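Local coordinates for SusD superfamily protein (Bacteroides thetaiotaomicron, PDB 3MCX) that is of unknown function but, as a SusD-family outer-membrane protein, probably binds glycans for uptake, and carries zinc ions in the crystal, at residues L118-S123 with G189-T194; S181-A186 with A206-V211; S294-N299 with E432-W437; V333-F338 with E413-G418. All blocks are in the same frame, centred on the assembly; numbering follows the deposited sequence. Where two conformers were deposited one is given.

Contact 1: residues L118-S123 with G189-T194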
# COMPACT_ATOMS: atom_id res chain seq x y z
N LEU A 118 26.61 -3.15 10.32
CA LEU A 118 25.69 -3.76 11.30
C LEU A 118 24.54 -2.81 11.61
O LEU A 118 23.39 -3.22 11.69
CB LEU A 118 26.40 -4.14 12.59
CG LEU A 118 27.44 -5.30 12.53
CD1 LEU A 118 28.36 -5.34 13.75
CD2 LEU A 118 26.69 -6.62 12.30
N ASN A 119 24.86 -1.53 11.74
CA ASN A 119 23.84 -0.56 12.04
C ASN A 119 22.89 -0.31 10.87
O ASN A 119 21.69 -0.08 11.05
CB ASN A 119 24.48 0.75 12.47
CG ASN A 119 23.54 1.59 13.25
OD1 ASN A 119 22.92 1.10 14.19
ND2 ASN A 119 23.42 2.85 12.88
N ARG A 120 23.41 -0.40 9.65
CA ARG A 120 22.55 -0.27 8.48
C ARG A 120 21.55 -1.42 8.40
O ARG A 120 20.36 -1.23 8.20
CB ARG A 120 23.41 -0.24 7.20
CG ARG A 120 22.56 -0.17 5.95
CD ARG A 120 23.31 -0.35 4.64
NE ARG A 120 24.07 -1.60 4.60
CZ ARG A 120 23.57 -2.81 4.35
NH1 ARG A 120 22.27 -3.00 4.14
NH2 ARG A 120 24.41 -3.86 4.34
N ILE A 121 22.06 -2.64 8.56
CA ILE A 121 21.20 -3.82 8.56
C ILE A 121 20.15 -3.72 9.66
O ILE A 121 19.00 -3.96 9.43
CB ILE A 121 22.03 -5.09 8.70
CG1 ILE A 121 22.87 -5.28 7.43
CG2 ILE A 121 21.13 -6.32 8.97
CD1 ILE A 121 23.97 -6.32 7.57
N LYS A 122 20.59 -3.31 10.85
CA LYS A 122 19.63 -3.12 11.96
C LYS A 122 18.57 -2.08 11.63
O LYS A 122 17.38 -2.27 11.90
CB LYS A 122 20.40 -2.68 13.19
CG LYS A 122 19.56 -2.39 14.44
CD LYS A 122 20.45 -1.85 15.55
CE LYS A 122 19.65 -1.31 16.68
NZ LYS A 122 20.55 -0.64 17.66
N SER A 123 19.00 -0.98 11.02
CA SER A 123 18.08 0.09 10.68
C SER A 123 17.05 -0.30 9.63
O SER A 123 15.87 0.04 9.72
CB SER A 123 18.85 1.31 10.20
OG SER A 123 19.62 1.83 11.28
N GLY A 189 20.94 5.42 10.62
CA GLY A 189 21.70 4.28 10.15
C GLY A 189 21.48 3.87 8.71
O GLY A 189 22.24 3.06 8.21
N LEU A 190 20.46 4.42 8.05
CA LEU A 190 20.11 4.03 6.67
C LEU A 190 21.03 4.72 5.65
O LEU A 190 21.59 5.79 5.91
CB LEU A 190 18.67 4.42 6.38
CG LEU A 190 17.59 3.76 7.23
CD1 LEU A 190 16.23 4.41 7.00
CD2 LEU A 190 17.49 2.30 6.90
N ARG A 191 21.16 4.09 4.49
CA ARG A 191 21.89 4.67 3.37
C ARG A 191 21.26 5.98 2.93
O ARG A 191 20.02 6.10 2.93
CB ARG A 191 21.85 3.74 2.16
CG ARG A 191 22.56 2.43 2.33
CD ARG A 191 22.76 1.80 0.97
NE ARG A 191 23.06 0.38 1.05
CZ ARG A 191 24.27 -0.13 1.27
NH1 ARG A 191 25.32 0.66 1.45
NH2 ARG A 191 24.40 -1.45 1.31
N GLN A 192 22.10 6.92 2.53
CA GLN A 192 21.65 8.16 1.87
C GLN A 192 21.57 7.97 0.34
O GLN A 192 20.82 8.67 -0.33
CB GLN A 192 22.59 9.31 2.20
CG GLN A 192 22.55 9.76 3.69
CD GLN A 192 21.31 10.55 4.04
OE1 GLN A 192 20.57 10.22 5.00
NE2 GLN A 192 21.05 11.58 3.28
N GLU A 193 22.34 7.02 -0.18
CA GLU A 193 22.36 6.78 -1.63
C GLU A 193 21.17 5.94 -2.07
O GLU A 193 20.52 5.27 -1.25
CB GLU A 193 23.65 6.07 -2.03
CG GLU A 193 24.89 6.89 -1.79
CD GLU A 193 24.89 8.30 -2.48
OE1 GLU A 193 24.42 8.45 -3.63
OE2 GLU A 193 25.35 9.27 -1.85
N THR A 194 20.90 5.98 -3.36
CA THR A 194 19.81 5.18 -3.88
C THR A 194 20.13 3.70 -3.64
O THR A 194 21.30 3.28 -3.66
CB THR A 194 19.47 5.43 -5.37
OG1 THR A 194 20.45 4.80 -6.18
CG2 THR A 194 19.38 6.93 -5.69
O HOH W 1 19.63 4.61 13.31
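Two arginine side chains meet where helix 115-140 faces the loop after helix 172-186. Arg120 and Arg191 lay their guanidinium groups almost parallel, 9° apart, offset so that Arg191 NH2 stands over the rim of the Arg120 group, 3.3 Å from Arg120 NE. In return, Arg120 CD sits above the centre of the Arg191 guanidinium, 3.5 Å from Arg191 CZ. Arg120 gets there by leaving the helix with CG anti to the backbone N and bending at chi3 (55°), whereas Arg191 runs out extended from CG to NE.

Close backbone packing is the second element. Gly189 comes close to the helix, its CA 3.4 Å from Ser123 OG and 3.5 Å from Asn119 ND2, so a beta carbon would collide with both side chains. Gly189 O meets Arg120 CA at 3.4 Å in a CA-H...O contact. Beside it, Leu190 turns its CD2 methyl back onto Ser123 CB, 3.7 Å away.

The Ser123 hydroxyl bonds within its own helix, OG donating to Asn119 O at 2.8 Å from above the carbonyl plane. Across the contact, the polar link is a water that weakly joins this hydroxyl to Gly189 N.

The Arg120 guanidinium is held by salt bridges to Glu117 and Glu124 and by a hydrogen bond to Gln25, which probably makes the close approach of the two like charges in these near-parallel, offset groups tolerable.

Contact 2: residues S181-A186 with A206-V211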
# COMPACT_ATOMS: atom_id res chain seq x y z
N SER A 181 8.31 5.20 16.15
CA SER A 181 9.57 4.99 16.84
C SER A 181 10.56 4.17 15.98
O SER A 181 11.75 4.54 15.83
CB SER A 181 9.30 4.26 18.15
OG SER A 181 10.49 4.03 18.89
N ASP A 182 10.10 3.05 15.46
CA ASP A 182 10.97 2.17 14.67
C ASP A 182 11.52 2.89 13.44
O ASP A 182 12.71 2.85 13.16
CB ASP A 182 10.24 0.91 14.25
CG ASP A 182 10.01 -0.07 15.40
OD1 ASP A 182 10.51 0.16 16.50
OD2 ASP A 182 9.34 -1.10 15.14
N MSE A 183 10.66 3.57 12.72
CA MSE A 183 11.11 4.21 11.48
C MSE A 183 12.01 5.39 11.79
O MSE A 183 13.03 5.59 11.10
CB MSE A 183 9.94 4.66 10.64
CG MSE A 183 9.01 3.56 10.17
SE MSE A 183 7.75 4.26 8.87
CE MSE A 183 6.90 2.58 8.46
N SER A 184 11.68 6.15 12.83
CA SER A 184 12.47 7.32 13.21
C SER A 184 13.84 6.93 13.76
O SER A 184 14.86 7.57 13.43
CB SER A 184 11.71 8.15 14.26
OG SER A 184 10.46 8.58 13.74
N ASN A 185 13.87 5.92 14.61
CA ASN A 185 15.11 5.43 15.22
C ASN A 185 16.04 4.81 14.16
O ASN A 185 17.26 4.80 14.35
CB ASN A 185 14.84 4.43 16.34
CG ASN A 185 14.27 5.09 17.59
OD1 ASN A 185 14.58 6.24 17.88
ND2 ASN A 185 13.46 4.35 18.36
N ALA A 186 15.46 4.32 13.07
CA ALA A 186 16.22 3.77 11.95
C ALA A 186 16.97 4.82 11.13
O ALA A 186 18.02 4.53 10.58
CB ALA A 186 15.28 3.02 11.01
N ALA A 206 9.70 8.90 3.36
CA ALA A 206 8.49 8.80 2.54
C ALA A 206 7.44 7.98 3.27
O ALA A 206 6.28 8.39 3.38
CB ALA A 206 8.82 8.17 1.17
N LEU A 207 7.84 6.83 3.81
CA LEU A 207 6.88 6.00 4.54
C LEU A 207 6.38 6.71 5.80
O LEU A 207 5.18 6.64 6.13
CB LEU A 207 7.51 4.66 4.94
CG LEU A 207 7.78 3.73 3.76
CD1 LEU A 207 8.71 2.58 4.24
CD2 LEU A 207 6.45 3.23 3.10
N LEU A 208 7.26 7.42 6.50
CA LEU A 208 6.82 8.22 7.64
C LEU A 208 5.78 9.27 7.22
O LEU A 208 4.85 9.54 7.97
CB LEU A 208 8.00 8.86 8.36
CG LEU A 208 8.68 7.97 9.42
CD1 LEU A 208 10.09 8.55 9.76
CD2 LEU A 208 7.80 7.88 10.67
N SER A 209 5.92 9.86 6.03
CA SER A 209 4.89 10.82 5.59
C SER A 209 3.53 10.15 5.46
O SER A 209 2.50 10.76 5.81
CB SER A 209 5.27 11.60 4.31
OG SER A 209 5.16 10.82 3.14
N ARG A 210 3.50 8.92 4.97
CA ARG A 210 2.27 8.15 4.89
C ARG A 210 1.72 7.85 6.26
O ARG A 210 0.54 7.98 6.49
CB ARG A 210 2.55 6.86 4.11
CG ARG A 210 1.33 5.94 3.97
CD ARG A 210 1.70 4.59 3.40
NE ARG A 210 2.13 4.65 2.01
CZ ARG A 210 2.64 3.62 1.34
NH1 ARG A 210 2.84 2.46 1.93
NH2 ARG A 210 2.94 3.75 0.06
N VAL A 211 2.59 7.37 7.16
CA VAL A 211 2.15 7.05 8.51
C VAL A 211 1.56 8.27 9.24
O VAL A 211 0.44 8.23 9.78
CB VAL A 211 3.31 6.38 9.33
CG1 VAL A 211 2.93 6.21 10.79
CG2 VAL A 211 3.70 5.07 8.67
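Helices 172-186 and 201-214 pack as a nearly antiparallel alpha-helical pair within the TPR-like helical part of this SusD-family fold. The two short segments run at 153° to each other with their axes 10.4 Å apart, and the contact is buried and essentially apolar.

The main bump is Met183, present as selenomethionine. Its CG is anti to the carbonyl carbon, and from there the chain is extended (chi2 -170°, chi3 176°), a straight rod that enters the hollow edged by Leu207, Leu208 and Val211. Leu208 slides past it in the opposite direction, so that Leu208 CG lies 3.7 Å from Met183 CB and also borders the selenium. Farther along the chain, the Met183 side chain crosses that of Leu207 at about a right angle, with Met183 SE 4.0 Å from Leu207 CB.

The return bump is Leu208, whose two methyls fit between Met183 CB and the hydroxyl of Ser184. Ser184 OG is 4.0 Å from Leu208 CD1, but its hydrogen bond goes to Val180 O in its own helix, so it meets the leucine merely by packing. Leu131 of helix 115-140 also touches Met183, and Ile354 of strand 351-355 touches Leu207.

At the far end of the rod, Met183 CE meets Val211 CG2 tip to tip at 4.1 Å.

Contact 3: residues S294-N299 with E432-W437; sequences SEDFLN and ERKGSW
Glu295 and Trp437 cross at about a right angle, the aliphatic part of the glutamate lying over one face of the indole. Glu295 CB stands 3.6 Å from the centroid of the six-membered ring and 14° off its normal, a CH-pi contact. The carboxylate, tilted 45° to the ring, reaches on because CG is anti to the backbone N and the chain beyond it is extended. There Glu295 OE1 accepts from Ser436 N at 2.9 Å, met from above the carboxylate plane. Leu298 approaches the same indole in its plane, placing CD1 3.9 Å from Trp437 CZ2, while Trp437 NE1 hydrogen-bonds to Leu293 O.

Asp296 reaches an earlier part of the same loop, the amides of Lys434 and Gly435. Its OD2 uses the syn lone pair for Lys434 N at 3.0 Å, a fairly straight bond, and its OD1 takes Gly435 N at 2.9 Å from above the plane, at a more bent 136°. His438 NE2 also hydrogen-bonds to OD1, and a water links OD2 to Glu432 O, so the carboxylate is gripped on both oxygens and is likely to stay ionised. An alanine here would remove both carboxylate acceptors of the Lys434 and Gly435 amides and would probably loosen the loop against the helix. Gly435 passes so close to both acidic side chains that a beta carbon would clash with them.

Ser294 is the N-cap of helix 295-301: its OG accepts from Phe297 N at 3.1 Å and also hydrogen-bonds to Ala54 O. The whole is a capped helix N-terminus whose first-turn carboxylates bind the main-chain amides of a distant loop.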
# COMPACT_ATOMS: atom_id res chain seq x y z
N SER A 294 -13.65 0.28 -12.01
CA SER A 294 -15.07 0.59 -11.96
C SER A 294 -15.44 1.75 -12.88
O SER A 294 -14.58 2.51 -13.36
CB SER A 294 -15.45 0.96 -10.54
OG SER A 294 -14.89 2.22 -10.22
N GLU A 295 -16.72 1.90 -13.10
CA GLU A 295 -17.20 3.06 -13.84
C GLU A 295 -16.95 4.34 -13.05
O GLU A 295 -16.76 5.42 -13.63
CB GLU A 295 -18.68 2.93 -14.17
CG GLU A 295 -19.12 3.89 -15.25
CD GLU A 295 -20.62 3.89 -15.42
OE1 GLU A 295 -21.32 3.76 -14.37
OE2 GLU A 295 -21.09 4.07 -16.59
N ASP A 296 -16.94 4.26 -11.72
CA ASP A 296 -16.56 5.44 -10.91
C ASP A 296 -15.19 5.93 -11.33
O ASP A 296 -15.00 7.13 -11.49
CB ASP A 296 -16.56 5.14 -9.40
CG ASP A 296 -17.78 4.39 -8.92
OD1 ASP A 296 -17.97 3.19 -9.26
OD2 ASP A 296 -18.55 5.00 -8.15
N PHE A 297 -14.21 5.03 -11.47
CA PHE A 297 -12.89 5.43 -11.85
C PHE A 297 -12.82 5.98 -13.27
O PHE A 297 -12.23 7.02 -13.52
CB PHE A 297 -11.90 4.26 -11.74
CG PHE A 297 -10.49 4.68 -12.07
CD1 PHE A 297 -9.81 5.51 -11.20
CD2 PHE A 297 -9.91 4.35 -13.29
CE1 PHE A 297 -8.53 5.97 -11.51
CE2 PHE A 297 -8.67 4.81 -13.61
CZ PHE A 297 -7.97 5.63 -12.72
N LEU A 298 -13.42 5.27 -14.22
CA LEU A 298 -13.38 5.74 -15.62
C LEU A 298 -14.05 7.09 -15.74
O LEU A 298 -13.58 7.97 -16.45
CB LEU A 298 -13.98 4.70 -16.59
CG LEU A 298 -13.16 3.40 -16.72
CD1 LEU A 298 -13.79 2.51 -17.82
CD2 LEU A 298 -11.67 3.66 -16.99
N ASN A 299 -15.17 7.27 -15.05
CA ASN A 299 -15.85 8.58 -15.11
C ASN A 299 -14.92 9.67 -14.56
O ASN A 299 -14.84 10.77 -15.12
CB ASN A 299 -17.17 8.56 -14.31
CG ASN A 299 -18.32 7.89 -15.06
OD1 ASN A 299 -18.23 7.58 -16.26
ND2 ASN A 299 -19.40 7.65 -14.34
N GLU A 432 -18.60 5.19 -1.72
CA GLU A 432 -19.82 4.79 -2.43
C GLU A 432 -19.41 4.14 -3.76
O GLU A 432 -18.69 4.73 -4.56
CB GLU A 432 -20.77 5.97 -2.70
CG GLU A 432 -21.46 6.54 -1.45
CD GLU A 432 -22.46 7.64 -1.78
OE1 GLU A 432 -22.04 8.75 -2.21
OE2 GLU A 432 -23.66 7.38 -1.67
N ARG A 433 -19.89 2.92 -3.96
CA ARG A 433 -19.68 2.19 -5.21
C ARG A 433 -20.90 2.46 -6.10
O ARG A 433 -21.92 1.78 -5.96
CB ARG A 433 -19.54 0.70 -4.89
CG ARG A 433 -18.26 0.29 -4.27
CD ARG A 433 -18.13 0.51 -2.72
NE ARG A 433 -16.90 -0.14 -2.34
CZ ARG A 433 -16.76 -1.44 -2.08
NH1 ARG A 433 -17.80 -2.22 -1.82
NH2 ARG A 433 -15.55 -1.92 -2.00
N LYS A 434 -20.80 3.45 -6.98
CA LYS A 434 -21.94 3.93 -7.76
C LYS A 434 -21.97 3.45 -9.21
O LYS A 434 -23.03 3.43 -9.83
CB LYS A 434 -22.01 5.47 -7.77
CG LYS A 434 -22.34 6.08 -6.41
CD LYS A 434 -22.86 7.49 -6.59
CE LYS A 434 -22.41 8.42 -5.49
NZ LYS A 434 -22.57 9.89 -5.91
N GLY A 435 -20.81 3.02 -9.69
CA GLY A 435 -20.65 2.61 -11.06
C GLY A 435 -21.54 1.45 -11.46
O GLY A 435 -21.81 0.56 -10.66
N SER A 436 -21.97 1.44 -12.72
CA SER A 436 -23.00 0.52 -13.18
C SER A 436 -22.58 -0.95 -13.28
O SER A 436 -23.47 -1.81 -13.42
CB SER A 436 -23.60 0.98 -14.51
OG SER A 436 -22.67 0.85 -15.55
N TRP A 437 -21.28 -1.24 -13.26
CA TRP A 437 -20.86 -2.64 -13.25
C TRP A 437 -20.29 -3.15 -11.95
O TRP A 437 -19.75 -4.24 -11.90
CB TRP A 437 -19.96 -2.99 -14.44
CG TRP A 437 -18.69 -2.16 -14.65
CD1 TRP A 437 -17.48 -2.38 -14.11
CD2 TRP A 437 -18.55 -1.02 -15.52
NE1 TRP A 437 -16.57 -1.45 -14.57
CE2 TRP A 437 -17.21 -0.60 -15.42
CE3 TRP A 437 -19.41 -0.34 -16.38
CZ2 TRP A 437 -16.71 0.47 -16.16
CZ3 TRP A 437 -18.92 0.74 -17.11
CH2 TRP A 437 -17.58 1.13 -17.00
O HOH W 2 -18.51 -0.12 -11.96
O HOH W 3 -18.07 6.82 -6.04

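Contact 4: residues V333-F338 with E413-G418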
# COMPACT_ATOMS: atom_id res chain seq x y z
N VAL A 333 -11.53 -1.34 -18.74
CA VAL A 333 -11.54 -1.67 -17.33
C VAL A 333 -10.31 -2.45 -16.85
O VAL A 333 -10.24 -2.78 -15.68
CB VAL A 333 -12.82 -2.45 -16.96
CG1 VAL A 333 -14.06 -1.58 -17.27
CG2 VAL A 333 -12.89 -3.86 -17.65
N TYR A 334 -9.31 -2.67 -17.71
CA TYR A 334 -8.11 -3.37 -17.26
C TYR A 334 -7.01 -2.34 -16.97
O TYR A 334 -6.76 -1.47 -17.80
CB TYR A 334 -7.64 -4.38 -18.32
CG TYR A 334 -8.63 -5.52 -18.46
CD1 TYR A 334 -9.74 -5.38 -19.20
CD2 TYR A 334 -8.45 -6.75 -17.79
CE1 TYR A 334 -10.69 -6.37 -19.31
CE2 TYR A 334 -9.40 -7.76 -17.90
CZ TYR A 334 -10.49 -7.59 -18.69
OH TYR A 334 -11.45 -8.58 -18.86
N LEU A 335 -6.45 -2.40 -15.77
CA LEU A 335 -5.38 -1.50 -15.35
C LEU A 335 -4.05 -2.07 -15.82
O LEU A 335 -3.76 -3.23 -15.48
CB LEU A 335 -5.40 -1.37 -13.83
CG LEU A 335 -4.36 -0.41 -13.24
CD1 LEU A 335 -4.61 0.99 -13.73
CD2 LEU A 335 -4.30 -0.51 -11.70
N ALA A 336 -3.25 -1.30 -16.52
CA ALA A 336 -2.00 -1.79 -17.15
C ALA A 336 -0.73 -1.31 -16.42
O ALA A 336 0.32 -1.21 -17.04
CB ALA A 336 -1.97 -1.41 -18.63
N LYS A 337 -0.81 -0.99 -15.14
CA LYS A 337 0.34 -0.53 -14.39
C LYS A 337 1.42 -1.59 -14.16
O LYS A 337 2.56 -1.23 -13.94
CB LYS A 337 -0.06 0.04 -13.03
CG LYS A 337 -0.51 1.44 -13.08
CD LYS A 337 -0.63 2.04 -11.69
CE LYS A 337 -0.98 3.49 -11.85
NZ LYS A 337 -1.30 4.16 -10.59
N PHE A 338 1.07 -2.88 -14.16
CA PHE A 338 2.02 -3.93 -13.77
C PHE A 338 2.12 -5.01 -14.85
O PHE A 338 1.80 -6.18 -14.63
CB PHE A 338 1.57 -4.52 -12.42
CG PHE A 338 1.19 -3.48 -11.41
CD1 PHE A 338 2.11 -2.52 -11.02
CD2 PHE A 338 -0.13 -3.39 -10.92
CE1 PHE A 338 1.74 -1.49 -10.10
CE2 PHE A 338 -0.50 -2.36 -10.01
CZ PHE A 338 0.45 -1.42 -9.61
N GLU A 413 -3.78 9.15 -9.69
CA GLU A 413 -2.36 8.88 -9.70
C GLU A 413 -2.01 7.53 -9.09
O GLU A 413 -1.11 6.86 -9.57
CB GLU A 413 -1.59 9.99 -8.95
CG GLU A 413 -0.07 9.85 -9.06
CD GLU A 413 0.42 9.81 -10.51
OE1 GLU A 413 -0.11 10.61 -11.31
OE2 GLU A 413 1.33 9.01 -10.85
N LEU A 414 -2.71 7.15 -8.03
CA LEU A 414 -2.29 6.03 -7.18
C LEU A 414 -3.18 4.80 -7.30
O LEU A 414 -3.05 3.85 -6.55
CB LEU A 414 -2.22 6.49 -5.72
CG LEU A 414 -1.23 7.64 -5.46
CD1 LEU A 414 -1.29 8.12 -4.02
CD2 LEU A 414 0.20 7.21 -5.81
N VAL A 415 -4.08 4.82 -8.29
CA VAL A 415 -4.93 3.65 -8.55
C VAL A 415 -4.06 2.39 -8.69
O VAL A 415 -3.07 2.39 -9.38
CB VAL A 415 -5.81 3.86 -9.81
CG1 VAL A 415 -4.96 4.00 -11.11
CG2 VAL A 415 -6.83 2.72 -9.94
N GLY A 416 -4.41 1.34 -7.98
CA GLY A 416 -3.65 0.09 -8.08
C GLY A 416 -2.47 -0.02 -7.14
O GLY A 416 -1.84 -1.07 -7.07
N GLU A 417 -2.19 1.02 -6.36
CA GLU A 417 -1.00 1.07 -5.52
C GLU A 417 -1.28 0.98 -4.01
O GLU A 417 -0.37 1.18 -3.18
CB GLU A 417 -0.14 2.28 -5.92
CG GLU A 417 0.39 2.15 -7.35
CD GLU A 417 1.16 3.37 -7.82
OE1 GLU A 417 2.35 3.49 -7.48
OE2 GLU A 417 0.54 4.20 -8.48
N GLY A 418 -2.49 0.58 -3.68
CA GLY A 418 -2.78 0.11 -2.34
C GLY A 418 -3.11 1.13 -1.27
O GLY A 418 -3.21 0.76 -0.12
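A type II beta turn, Leu414 to Glu417, follows on from helix 403-414 and receives the lysine of the segment that follows strand 334-335, deep in the fold. Lys337 reaches in with its chain extended beyond CG, and its ammonium is gripped by three acceptors. Lys337 NZ donates to Val415 O at 2.8 Å, in the carbonyl plane and on a lone pair, and to Glu413 O at 2.9 Å from above that carbonyl's plane. The third is a salt bridge from Lys337 NZ to Glu417 OE2 at 2.8 Å, the two side chains crossing at about a right angle; Arg355 holds the other oxygen of Glu417. A methionine here would remove the ammonium, depriving Val415 O, Glu413 O and Glu417 OE2 of this donor, and would probably weaken the hold on the turn.

Apolar contacts flank the ammonium. Leu335 CD1 meets Val415 CG1 tip to tip at 4.0 Å, while Leu335 CD2 lies 3.7 Å from Gly416 CA. Gly416 has phi 88°, and a beta carbon there would strike that methyl. Lys337 CB lies over the centre of one face of the Phe338 ring, whose edge is toward the turn, with Phe338 CZ 3.4 Å from Gly416 O.

Overall arrangement
Contacts 1 and 2 share a side of the chain's centre, contacts 3 and 4 share a side, and contact 2 lies opposite both 3 and 4; the centres of contacts 1 and 3 are about 43 Å apart. Contact 1 joins helix 115-140 to the loop after helix 172-186, and contact 2 joins helices 172-186 and 201-214. Their segments alternate along the chain and touch at Ser123 OG and Ala186 O. Contacts 3 and 4 join loops and helix ends farther along the chain, both segments of contact 4 falling between those of contact 3; they meet where Trp437 and Leu298 pack on Val333 and Phe297 on Val415. Contacts 2 and 4 approach to about 5 Å between nearest atoms without touching.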